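Uncharacterized protein (Bacteroides eggerthii, PDB 4FTD) is of unknown function, pairs a six-bladed beta-propeller with an immunoglobulin-like domain, and possibly takes part in carbohydrate metabolism. Local coordinates at residues A[340-354]-A[412-426]. Numbering follows the deposited sequence.
Sequences VAPKVVTFNEERYLL and AQTDYYIEKDENGKD
K343 stretches its extended chain past T414 and spends its ammonium group twice: NZ donates to the backbone O of T414 at 2.8 Å, tilted 33° from the carbonyl plane, and forms a salt bridge with D415 OD1 at 2.7 Å. A lysine has the reach and the charge for both, and the ring of Y303 adds a cation-pi contact. Replacing it with a methionine would probably leave the T414 carbonyl without this donor and the D415 carboxylate without its countercharge, although S142 and the backbone of Y143 would still hold OD2. Threonine suits position 414 by offering a hydroxyl and a carbon flank: chi1 of 60° aims OG1 at A341 O (2.7 Å, in the carbonyl plane), while CB meets L354 CG.

Midway, V345 lays CG2 over one face of the Y416 ring, a CH-pi contact 3.7 Å from the centroid; the tyrosine also brings a hydroxyl, which a water links to T346 N. At the far end the two oxygens of D426 serve separate partners: OD2 accepts the backbone N-H of N348, nearly straight at 172°, and a water's proton, while OD1 pairs with K420. F347 meets I418 CG2 at its ring edge.

The contact thus joins two neighbouring propeller blades: the hairpin of strands 342-347 and 350-357 packs against strand 412-420, an outermost strand of the next blade, where L429 and L431 of strand 426-435 touch V345 and Y416 respectively.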
loop_
_atom_site.group_PDB
_atom_site.type_symbol
_atom_site.label_atom_id
_atom_site.label_comp_id
_atom_site.label_asym_id
_atom_site.label_seq_id
_atom_site.Cartn_x
_atom_site.Cartn_y
_atom_site.Cartn_z
ATOM N N VAL A 340 4.808 -9.694 7.249
ATOM C CA VAL A 340 3.717 -9.760 8.194
ATOM C C VAL A 340 2.788 -8.556 7.938
ATOM O O VAL A 340 3.022 -7.741 7.044
ATOM C CB VAL A 340 4.211 -9.836 9.685
ATOM C CG1 VAL A 340 5.064 -11.105 9.904
ATOM C CG2 VAL A 340 4.979 -8.598 10.127
ATOM N N ALA A 341 1.679 -8.522 8.660
ATOM C CA ALA A 341 0.622 -7.517 8.480
ATOM C C ALA A 341 0.178 -7.312 6.993
ATOM O O ALA A 341 0.143 -6.200 6.517
ATOM C CB ALA A 341 1.059 -6.202 9.125
ATOM N N PRO A 342 -0.171 -8.399 6.275
ATOM C CA PRO A 342 -0.526 -8.327 4.834
ATOM C C PRO A 342 -1.876 -7.668 4.564
ATOM O O PRO A 342 -2.925 -8.222 4.953
ATOM C CB PRO A 342 -0.555 -9.814 4.402
ATOM C CG PRO A 342 -0.899 -10.538 5.653
ATOM C CD PRO A 342 -0.314 -9.762 6.786
ATOM N N LYS A 343 -1.853 -6.482 3.942
ATOM C CA LYS A 343 -3.080 -5.761 3.617
ATOM C C LYS A 343 -3.202 -5.514 2.120
ATOM O O LYS A 343 -2.264 -5.039 1.477
ATOM C CB LYS A 343 -3.144 -4.419 4.376
ATOM C CG LYS A 343 -3.136 -4.577 5.890
ATOM C CD LYS A 343 -3.521 -3.330 6.687
ATOM C CE LYS A 343 -3.528 -3.637 8.188
ATOM N NZ LYS A 343 -3.849 -2.434 9.048
ATOM N N VAL A 344 -4.361 -5.831 1.574
ATOM C CA VAL A 344 -4.643 -5.604 0.149
ATOM C C VAL A 344 -5.228 -4.205 -0.027
ATOM O O VAL A 344 -6.206 -3.880 0.602
ATOM C CB VAL A 344 -5.599 -6.656 -0.421
ATOM C CG1 VAL A 344 -5.962 -6.329 -1.884
ATOM C CG2 VAL A 344 -4.985 -8.042 -0.282
ATOM N N VAL A 345 -4.597 -3.398 -0.888
ATOM C CA VAL A 345 -4.973 -2.017 -1.171
ATOM C C VAL A 345 -5.394 -1.890 -2.624
ATOM O O VAL A 345 -4.616 -2.269 -3.498
ATOM C CB VAL A 345 -3.726 -1.092 -0.998
ATOM C CG1 VAL A 345 -4.073 0.362 -1.252
ATOM C CG2 VAL A 345 -3.153 -1.245 0.389
ATOM N N THR A 346 -6.614 -1.392 -2.880
ATOM C CA THR A 346 -7.064 -1.088 -4.236
ATOM C C THR A 346 -6.969 0.418 -4.432
ATOM O O THR A 346 -7.517 1.177 -3.649
ATOM C CB THR A 346 -8.499 -1.553 -4.510
ATOM O OG1 THR A 346 -8.556 -2.967 -4.331
ATOM C CG2 THR A 346 -8.932 -1.195 -5.971
ATOM N N PHE A 347 -6.289 0.840 -5.500
ATOM C CA PHE A 347 -6.014 2.247 -5.738
ATOM C C PHE A 347 -5.893 2.555 -7.224
ATOM O O PHE A 347 -5.032 1.978 -7.905
ATOM C CB PHE A 347 -4.720 2.650 -5.032
ATOM C CG PHE A 347 -4.351 4.092 -5.214
ATOM C CD1 PHE A 347 -4.985 5.079 -4.470
ATOM C CD2 PHE A 347 -3.353 4.471 -6.121
ATOM C CE1 PHE A 347 -4.648 6.426 -4.634
ATOM C CE2 PHE A 347 -3.026 5.817 -6.304
ATOM C CZ PHE A 347 -3.669 6.795 -5.554
ATOM N N ASN A 348 -6.748 3.470 -7.704
ATOM C CA ASN A 348 -6.736 3.945 -9.093
ATOM C C ASN A 348 -6.632 2.779 -10.086
ATOM O O ASN A 348 -5.760 2.746 -10.988
ATOM C CB ASN A 348 -5.596 4.980 -9.271
ATOM C CG ASN A 348 -5.684 5.764 -10.577
ATOM O OD1 ASN A 348 -6.770 6.047 -11.074
ATOM N ND2 ASN A 348 -4.519 6.132 -11.133
ATOM N N GLU A 349 -7.513 1.801 -9.868
ATOM C CA GLU A 349 -7.658 0.616 -10.723
ATOM C C GLU A 349 -6.505 -0.391 -10.681
ATOM O O GLU A 349 -6.459 -1.305 -11.491
ATOM C CB GLU A 349 -8.013 1.012 -12.143
ATOM C CG GLU A 349 -9.254 1.905 -12.173
ATOM C CD GLU A 349 -9.607 2.367 -13.557
ATOM O OE1 GLU A 349 -9.713 1.502 -14.453
ATOM O OE2 GLU A 349 -9.774 3.591 -13.744
ATOM N N GLU A 350 -5.625 -0.268 -9.703
ATOM C CA GLU A 350 -4.610 -1.294 -9.443
ATOM C C GLU A 350 -4.816 -1.874 -8.061
ATOM O O GLU A 350 -5.550 -1.313 -7.276
ATOM C CB GLU A 350 -3.206 -0.735 -9.635
ATOM C CG GLU A 350 -2.885 -0.532 -11.119
ATOM C CD GLU A 350 -1.396 -0.439 -11.407
ATOM O OE1 GLU A 350 -0.567 -0.099 -10.526
ATOM O OE2 GLU A 350 -1.056 -0.723 -12.554
ATOM N N ARG A 351 -4.169 -3.004 -7.792
ATOM C CA ARG A 351 -4.314 -3.735 -6.532
ATOM C C ARG A 351 -2.910 -4.102 -6.052
ATOM O O ARG A 351 -2.143 -4.705 -6.784
ATOM C CB ARG A 351 -5.203 -4.986 -6.705
ATOM C CG ARG A 351 -5.345 -5.858 -5.445
ATOM C CD ARG A 351 -6.355 -6.987 -5.616
ATOM N NE ARG A 351 -6.012 -7.684 -6.817
ATOM C CZ ARG A 351 -6.850 -8.232 -7.689
ATOM N NH1 ARG A 351 -8.149 -8.280 -7.459
ATOM N NH2 ARG A 351 -6.352 -8.762 -8.811
ATOM N N TYR A 352 -2.600 -3.704 -4.820
ATOM C CA TYR A 352 -1.312 -3.918 -4.196
ATOM C C TYR A 352 -1.419 -4.722 -2.902
ATOM O O TYR A 352 -2.470 -4.737 -2.260
ATOM C CB TYR A 352 -0.663 -2.565 -3.863
ATOM C CG TYR A 352 -0.635 -1.601 -5.010
ATOM C CD1 TYR A 352 0.008 -1.931 -6.192
ATOM C CD2 TYR A 352 -1.260 -0.349 -4.932
ATOM C CE1 TYR A 352 0.012 -1.069 -7.285
ATOM C CE2 TYR A 352 -1.244 0.528 -6.022
ATOM C CZ TYR A 352 -0.605 0.160 -7.196
ATOM O OH TYR A 352 -0.577 1.006 -8.293
ATOM N N LEU A 353 -0.323 -5.401 -2.553
ATOM C CA LEU A 353 -0.151 -6.028 -1.248
ATOM C C LEU A 353 0.883 -5.186 -0.500
ATOM O O LEU A 353 1.995 -4.987 -0.987
ATOM C CB LEU A 353 0.351 -7.471 -1.359
ATOM C CG LEU A 353 0.503 -8.221 -0.020
ATOM C CD1 LEU A 353 -0.852 -8.343 0.664
ATOM C CD2 LEU A 353 1.165 -9.585 -0.193
ATOM N N LEU A 354 0.466 -4.664 0.653
ATOM C CA LEU A 354 1.291 -3.887 1.579
ATOM C C LEU A 354 1.687 -4.858 2.699
ATOM O O LEU A 354 0.811 -5.534 3.279
ATOM C CB LEU A 354 0.507 -2.702 2.135
ATOM C CG LEU A 354 1.147 -1.887 3.267
ATOM C CD1 LEU A 354 2.479 -1.272 2.859
ATOM C CD2 LEU A 354 0.135 -0.829 3.746
ATOM N N ALA A 412 5.385 -5.903 13.889
ATOM C CA ALA A 412 5.307 -4.929 12.792
ATOM C C ALA A 412 3.865 -4.738 12.378
ATOM O O ALA A 412 3.067 -5.677 12.460
ATOM C CB ALA A 412 6.132 -5.366 11.580
ATOM N N GLN A 413 3.529 -3.507 11.996
ATOM C CA GLN A 413 2.195 -3.128 11.587
ATOM C C GLN A 413 2.302 -2.395 10.228
ATOM O O GLN A 413 3.344 -1.837 9.849
ATOM C CB GLN A 413 1.512 -2.167 12.595
ATOM C CG GLN A 413 1.288 -2.753 13.983
ATOM C CD GLN A 413 2.542 -2.869 14.805
ATOM O OE1 GLN A 413 3.384 -1.955 14.802
ATOM N NE2 GLN A 413 2.676 -3.967 15.544
ATOM N N THR A 414 1.206 -2.466 9.500
ATOM C CA THR A 414 0.991 -1.701 8.274
ATOM C C THR A 414 -0.369 -1.027 8.365
ATOM O O THR A 414 -1.262 -1.442 9.112
ATOM C CB THR A 414 1.042 -2.561 7.000
ATOM O OG1 THR A 414 0.024 -3.565 7.062
ATOM C CG2 THR A 414 2.419 -3.170 6.810
ATOM N N ASP A 415 -0.528 0.016 7.576
ATOM C CA ASP A 415 -1.812 0.719 7.454
ATOM C C ASP A 415 -1.746 1.570 6.195
ATOM O O ASP A 415 -0.673 1.802 5.666
ATOM C CB ASP A 415 -2.091 1.632 8.665
ATOM C CG ASP A 415 -2.839 0.934 9.809
ATOM O OD1 ASP A 415 -3.892 0.253 9.563
ATOM O OD2 ASP A 415 -2.381 1.118 10.975
ATOM N N TYR A 416 -2.892 2.037 5.726
ATOM C CA TYR A 416 -2.887 2.932 4.577
ATOM C C TYR A 416 -4.075 3.831 4.618
ATOM O O TYR A 416 -5.042 3.535 5.313
ATOM C CB TYR A 416 -2.878 2.119 3.269
ATOM C CG TYR A 416 -4.143 1.341 3.025
ATOM C CD1 TYR A 416 -4.306 0.045 3.531
ATOM C CD2 TYR A 416 -5.185 1.887 2.261
ATOM C CE1 TYR A 416 -5.480 -0.660 3.303
ATOM C CE2 TYR A 416 -6.355 1.184 2.033
ATOM C CZ TYR A 416 -6.481 -0.083 2.552
ATOM O OH TYR A 416 -7.610 -0.750 2.323
ATOM N N TYR A 417 -4.002 4.892 3.822
ATOM C CA TYR A 417 -5.051 5.876 3.658
ATOM C C TYR A 417 -5.028 6.393 2.209
ATOM O O TYR A 417 -3.957 6.689 1.661
ATOM C CB TYR A 417 -4.819 7.043 4.614
ATOM C CG TYR A 417 -5.740 8.206 4.382
ATOM C CD1 TYR A 417 -7.060 8.144 4.795
ATOM C CD2 TYR A 417 -5.276 9.386 3.774
ATOM C CE1 TYR A 417 -7.919 9.215 4.586
ATOM C CE2 TYR A 417 -6.130 10.472 3.567
ATOM C CZ TYR A 417 -7.444 10.368 3.974
ATOM O OH TYR A 417 -8.295 11.414 3.792
ATOM N N ILE A 418 -6.201 6.477 1.606
ATOM C CA ILE A 418 -6.385 6.985 0.244
ATOM C C ILE A 418 -7.041 8.346 0.288
ATOM O O ILE A 418 -8.113 8.491 0.829
ATOM C CB ILE A 418 -7.233 6.007 -0.597
ATOM C CG1 ILE A 418 -6.414 4.707 -0.776
ATOM C CG2 ILE A 418 -7.613 6.648 -1.955
ATOM C CD1 ILE A 418 -7.104 3.557 -1.474
ATOM N N GLU A 419 -6.388 9.348 -0.278
ATOM C CA GLU A 419 -6.967 10.676 -0.412
ATOM C C GLU A 419 -7.686 10.759 -1.768
ATOM O O GLU A 419 -7.118 10.384 -2.804
ATOM C CB GLU A 419 -5.835 11.721 -0.297
ATOM C CG GLU A 419 -6.272 13.174 -0.111
ATOM C CD GLU A 419 -5.077 14.096 0.147
ATOM O OE1 GLU A 419 -4.468 13.995 1.237
ATOM O OE2 GLU A 419 -4.746 14.909 -0.745
ATOM N N LYS A 420 -8.936 11.229 -1.766
ATOM C CA LYS A 420 -9.702 11.435 -3.008
ATOM C C LYS A 420 -9.721 12.927 -3.388
ATOM O O LYS A 420 -9.553 13.780 -2.526
ATOM C CB LYS A 420 -11.116 10.871 -2.850
ATOM C CG LYS A 420 -11.173 9.342 -2.776
ATOM C CD LYS A 420 -12.603 8.831 -2.604
ATOM C CE LYS A 420 -12.757 7.361 -2.984
ATOM N NZ LYS A 420 -12.751 7.134 -4.464
ATOM N N ASP A 421 -9.890 13.242 -4.675
ATOM C CA ASP A 421 -10.002 14.642 -5.107
ATOM C C ASP A 421 -11.443 15.149 -4.925
ATOM O O ASP A 421 -12.317 14.408 -4.458
ATOM C CB ASP A 421 -9.489 14.834 -6.551
ATOM C CG ASP A 421 -10.282 14.044 -7.589
ATOM O OD1 ASP A 421 -11.446 13.637 -7.350
ATOM O OD2 ASP A 421 -9.714 13.823 -8.672
ATOM N N GLU A 422 -11.680 16.412 -5.281
ATOM C CA GLU A 422 -13.029 17.011 -5.241
ATOM C C GLU A 422 -14.124 16.218 -5.990
ATOM O O GLU A 422 -15.294 16.342 -5.652
ATOM C CB GLU A 422 -12.981 18.439 -5.785
ATOM C CG GLU A 422 -12.535 18.530 -7.238
ATOM C CD GLU A 422 -12.167 19.940 -7.650
ATOM O OE1 GLU A 422 -12.841 20.892 -7.198
ATOM O OE2 GLU A 422 -11.209 20.091 -8.440
ATOM N N ASN A 423 -13.740 15.421 -6.994
ATOM C CA ASN A 423 -14.667 14.583 -7.765
ATOM C C ASN A 423 -14.841 13.144 -7.264
ATOM O O ASN A 423 -15.449 12.332 -7.955
ATOM C CB ASN A 423 -14.212 14.540 -9.224
ATOM C CG ASN A 423 -14.122 15.922 -9.845
ATOM O OD1 ASN A 423 -13.141 16.252 -10.497
ATOM N ND2 ASN A 423 -15.135 16.739 -9.627
ATOM N N GLY A 424 -14.312 12.818 -6.085
ATOM C CA GLY A 424 -14.398 11.455 -5.526
ATOM C C GLY A 424 -13.461 10.415 -6.145
ATOM O O GLY A 424 -13.563 9.234 -5.835
ATOM N N LYS A 425 -12.555 10.855 -7.017
ATOM C CA LYS A 425 -11.579 9.982 -7.661
ATOM C C LYS A 425 -10.313 9.870 -6.788
ATOM O O LYS A 425 -9.883 10.853 -6.157
ATOM C CB LYS A 425 -11.213 10.533 -9.039
ATOM C CG LYS A 425 -10.321 9.612 -9.858
ATOM C CD LYS A 425 -9.846 10.287 -11.136
ATOM C CE LYS A 425 -8.780 9.464 -11.846
ATOM N NZ LYS A 425 -7.928 10.352 -12.668
ATOM N N ASP A 426 -9.697 8.690 -6.784
ATOM C CA ASP A 426 -8.468 8.486 -6.011
ATOM C C ASP A 426 -7.394 9.451 -6.516
ATOM O O ASP A 426 -7.266 9.641 -7.731
ATOM C CB ASP A 426 -7.954 7.065 -6.161
ATOM C CG ASP A 426 -8.865 6.032 -5.543
ATOM O OD1 ASP A 426 -9.754 6.381 -4.737
ATOM O OD2 ASP A 426 -8.645 4.849 -5.849
HETATM O O HOH W 1 -8.276 -0.686 -0.715
HETATM O O HOH W 2 -9.798 2.534 -5.656
#